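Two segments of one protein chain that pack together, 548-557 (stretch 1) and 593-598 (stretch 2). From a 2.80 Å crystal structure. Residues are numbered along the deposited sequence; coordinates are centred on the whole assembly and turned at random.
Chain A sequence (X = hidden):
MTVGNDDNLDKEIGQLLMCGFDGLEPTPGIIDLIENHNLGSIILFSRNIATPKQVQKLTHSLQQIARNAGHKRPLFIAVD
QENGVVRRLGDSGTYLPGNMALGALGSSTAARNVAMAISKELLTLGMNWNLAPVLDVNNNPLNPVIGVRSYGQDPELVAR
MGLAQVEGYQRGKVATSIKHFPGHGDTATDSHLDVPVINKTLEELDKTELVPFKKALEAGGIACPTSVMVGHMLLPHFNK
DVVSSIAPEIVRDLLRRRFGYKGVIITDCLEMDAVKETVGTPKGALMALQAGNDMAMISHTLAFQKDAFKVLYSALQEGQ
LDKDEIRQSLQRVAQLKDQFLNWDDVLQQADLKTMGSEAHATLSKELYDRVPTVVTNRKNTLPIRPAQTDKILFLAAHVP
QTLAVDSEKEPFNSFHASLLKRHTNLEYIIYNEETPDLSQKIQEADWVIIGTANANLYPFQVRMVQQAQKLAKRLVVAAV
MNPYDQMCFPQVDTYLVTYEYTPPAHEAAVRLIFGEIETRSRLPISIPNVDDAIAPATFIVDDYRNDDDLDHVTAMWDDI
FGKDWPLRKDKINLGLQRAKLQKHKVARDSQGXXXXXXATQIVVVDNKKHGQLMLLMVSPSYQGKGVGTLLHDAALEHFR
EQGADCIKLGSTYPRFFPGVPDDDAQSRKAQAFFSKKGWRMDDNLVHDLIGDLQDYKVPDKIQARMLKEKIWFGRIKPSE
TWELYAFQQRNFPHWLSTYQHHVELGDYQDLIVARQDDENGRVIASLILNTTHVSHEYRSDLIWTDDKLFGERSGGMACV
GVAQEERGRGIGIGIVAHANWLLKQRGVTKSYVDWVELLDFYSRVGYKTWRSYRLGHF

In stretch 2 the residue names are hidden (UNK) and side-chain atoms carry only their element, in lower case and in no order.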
# COMPACT_ATOMS: atom_id res chain seq x y z
N ASP A 548 -15.88 10.87 10.62
CA ASP A 548 -15.19 12.09 11.07
C ASP A 548 -15.39 13.31 10.17
O ASP A 548 -15.40 14.44 10.65
CB ASP A 548 -13.69 11.81 11.20
CG ASP A 548 -13.39 10.68 12.17
OD1 ASP A 548 -14.04 10.63 13.24
OD2 ASP A 548 -12.50 9.85 11.86
N ASP A 549 -15.53 13.08 8.86
CA ASP A 549 -15.44 14.16 7.87
C ASP A 549 -16.78 14.65 7.29
O ASP A 549 -16.81 15.66 6.58
CB ASP A 549 -14.54 13.71 6.72
CG ASP A 549 -13.16 13.27 7.18
OD1 ASP A 549 -12.71 13.74 8.25
OD2 ASP A 549 -12.53 12.46 6.46
N LEU A 550 -17.86 13.94 7.58
CA LEU A 550 -19.15 14.23 6.95
C LEU A 550 -19.67 15.63 7.27
O LEU A 550 -20.15 16.33 6.38
CB LEU A 550 -20.19 13.17 7.33
CG LEU A 550 -21.63 13.38 6.84
CD1 LEU A 550 -21.67 13.47 5.32
CD2 LEU A 550 -22.53 12.26 7.34
N ASP A 551 -19.60 16.03 8.54
CA ASP A 551 -20.07 17.36 8.95
C ASP A 551 -19.32 18.47 8.24
O ASP A 551 -19.91 19.46 7.81
CB ASP A 551 -19.96 17.56 10.46
CG ASP A 551 -21.02 16.81 11.23
OD1 ASP A 551 -22.22 17.03 10.95
OD2 ASP A 551 -20.66 16.01 12.12
N HIS A 552 -18.01 18.30 8.10
CA HIS A 552 -17.17 19.29 7.43
C HIS A 552 -17.45 19.36 5.94
O HIS A 552 -17.54 20.45 5.38
CB HIS A 552 -15.70 18.99 7.67
CG HIS A 552 -15.27 19.29 9.07
ND1 HIS A 552 -14.64 18.36 9.87
CD2 HIS A 552 -15.40 20.41 9.82
CE1 HIS A 552 -14.39 18.90 11.05
NE2 HIS A 552 -14.84 20.14 11.05
N VAL A 553 -17.57 18.20 5.30
CA VAL A 553 -17.92 18.13 3.88
C VAL A 553 -19.28 18.77 3.63
O VAL A 553 -19.47 19.48 2.64
CB VAL A 553 -17.91 16.69 3.38
CG1 VAL A 553 -18.61 16.57 2.03
CG2 VAL A 553 -16.47 16.18 3.28
N THR A 554 -20.22 18.52 4.54
CA THR A 554 -21.55 19.14 4.49
C THR A 554 -21.44 20.66 4.55
O THR A 554 -22.07 21.36 3.76
CB THR A 554 -22.45 18.64 5.64
OG1 THR A 554 -22.54 17.21 5.58
CG2 THR A 554 -23.84 19.26 5.55
N ALA A 555 -20.64 21.17 5.48
CA ALA A 555 -20.42 22.61 5.60
C ALA A 555 -19.75 23.19 4.36
O ALA A 555 -20.09 24.28 3.92
CB ALA A 555 -19.57 22.92 6.83
N MET A 556 -18.81 22.45 3.79
CA MET A 556 -18.14 22.88 2.58
C MET A 556 -19.13 23.00 1.42
O MET A 556 -19.03 23.92 0.60
CB MET A 556 -17.00 21.92 2.22
CG MET A 556 -15.96 22.50 1.27
SD MET A 556 -14.77 21.26 0.71
CE MET A 556 -13.79 21.06 2.19
N TRP A 557 -20.09 22.07 1.35
CA TRP A 557 -21.08 22.09 0.27
C TRP A 557 -21.96 23.32 0.36
O TRP A 557 -22.24 23.95 -0.66
CB TRP A 557 -21.97 20.84 0.28
CG TRP A 557 -23.04 20.90 -0.76
CD1 TRP A 557 -24.18 21.65 -0.71
CD2 TRP A 557 -23.07 20.21 -2.02
NE1 TRP A 557 -24.92 21.47 -1.86
CE2 TRP A 557 -24.26 20.59 -2.68
CE3 TRP A 557 -22.20 19.31 -2.65
CZ2 TRP A 557 -24.61 20.10 -3.93
CZ3 TRP A 557 -22.55 18.82 -3.90
CH2 TRP A 557 -23.75 19.22 -4.53
N UNK A 593 -7.15 20.61 9.09
CA UNK A 593 -8.43 21.20 8.75
C UNK A 593 -8.75 20.89 7.30
O UNK A 593 -7.91 21.08 6.42
c UNK A 593 -10.28 25.75 7.77
n UNK A 593 -9.53 27.00 7.47
c UNK A 593 -9.50 24.92 8.78
c UNK A 593 -9.67 23.43 8.55
c UNK A 593 -8.41 22.71 8.98
N UNK A 594 -9.97 20.42 7.06
CA UNK A 594 -10.38 20.01 5.72
C UNK A 594 -10.62 21.24 4.86
O UNK A 594 -11.35 22.15 5.25
c UNK A 594 -11.29 17.80 6.51
c UNK A 594 -11.64 19.11 5.79
c UNK A 594 -12.19 18.85 4.39
c UNK A 594 -12.45 16.84 6.68
N UNK A 595 -9.97 21.27 3.70
CA UNK A 595 -10.05 22.41 2.78
C UNK A 595 -10.63 22.06 1.42
O UNK A 595 -11.20 22.92 0.75
c UNK A 595 -8.67 23.09 2.61
c UNK A 595 -7.60 22.10 2.19
c UNK A 595 -8.28 23.77 3.91
N UNK A 596 -10.51 20.80 1.00
CA UNK A 596 -11.13 20.34 -0.23
C UNK A 596 -11.59 18.90 -0.15
O UNK A 596 -11.14 18.13 0.71
N UNK A 597 -12.48 18.53 -1.06
CA UNK A 597 -13.04 17.19 -1.10
C UNK A 597 -13.21 16.74 -2.55
O UNK A 597 -13.52 17.54 -3.43
c UNK A 597 -14.94 14.83 0.23
c UNK A 597 -14.40 17.19 -0.38
c UNK A 597 -16.90 14.69 -1.71
c UNK A 597 -15.67 13.66 0.06
c UNK A 597 -16.17 15.85 -1.53
c UNK A 597 -16.64 13.59 -0.91
c UNK A 597 -15.19 15.93 -0.56
N UNK A 598 -13.01 15.44 -2.78
CA UNK A 598 -13.31 14.83 -4.07
C UNK A 598 -14.07 13.51 -3.87
O UNK A 598 -13.74 12.72 -2.98
c UNK A 598 -12.37 14.22 -6.34
c UNK A 598 -12.03 14.61 -4.90
c UNK A 598 -11.12 13.57 -4.26

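Position 593 has five side-chain atoms, four carbons in an unbranched row ending in a nitrogen. Its CA-to-CB bond points away from the helix, and no atom of it comes within contact distance of stretch 1. The terminal nitrogen is hydrogen-bonded elsewhere in the structure. A straight four-carbon chain capped by an amine is lysine: Lys-593. It lies in the loop just before the strand.

Position 594 has four side-chain carbons and no heteroatom. The chain forks at its first carbon, and one arm is two carbons long. CA-to-CB points toward the helix. The end of the longer arm lies 3.5 Å from OD1 of Asp-549 and 4.0 Å from CB of His-552. The short arm lies 3.5 Å from CE of Met-556. A fork at the first carbon with unequal arms is isoleucine: Ile-594. Its chi1 is m and its chi2 is t, so the long arm is extended and CD1 reaches the helix between Asp-549 and His-552. CD1 approaches the His-552 ring obliquely. The contact with Asp-549 is a packing contact, because CD1 is a methyl carbon; both carboxylate oxygens of Asp-549 are hydrogen-bonded elsewhere in the structure.

Position 595 has three carbons, one carrying two others. CA-to-CB points away from the helix, and its nearest side-chain approach is CB to CE of Met-556, 5.5 Å. The backbone makes the contact instead: its C lies 3.4 Å from CE of Met-556. A single fork with two equal arms is valine: Val-595.

Position 596 has no side-chain atoms, not even a CB. Its backbone N is 3.5 Å from CE of Met-556. The residue is glycine: Gly-596. With no side chain, it meets the helix through its main chain.

Position 597 has seven side-chain carbons, one leading to a six-membered ring without heteroatoms. CA-to-CB points toward the helix. CG1 of Val-553 sits over one face of the ring, 4.3 Å from its centroid and 6° off the normal, a CH-pi contact. A plain six-carbon ring on one carbon is phenylalanine: Phe-597. CG2 of Val-553 also lies 3.7 Å from CD1 of Phe-597, and SD of Met-556 is 4.2 Å from CB of Phe-597.

Position 598 has three carbons, one carrying two. It is out of reach of stretch 1: its CB, the nearest side-chain atom, is 9.1 Å from SD of Met-556. The fork again gives valine: Val-598.

The helix crosses the strand nearly at a right angle, 88°, with the axes 9.3 Å apart at closest approach. The contact is small: 347 Å² is buried, both sides summed. Asp-549, His-552, Val-553 and Met-556 recur at helical spacing and face the strand. Ile-594 and Phe-597 supply most of the strand's share. Met-556 reaches between them, and its CE lies against the main chain at Val-595 and Gly-596. No hydrogen bond joins the stretches. The contact rests on apolar packing and the CH-pi contact.

Stretch 2 (593-598) KIVGFV
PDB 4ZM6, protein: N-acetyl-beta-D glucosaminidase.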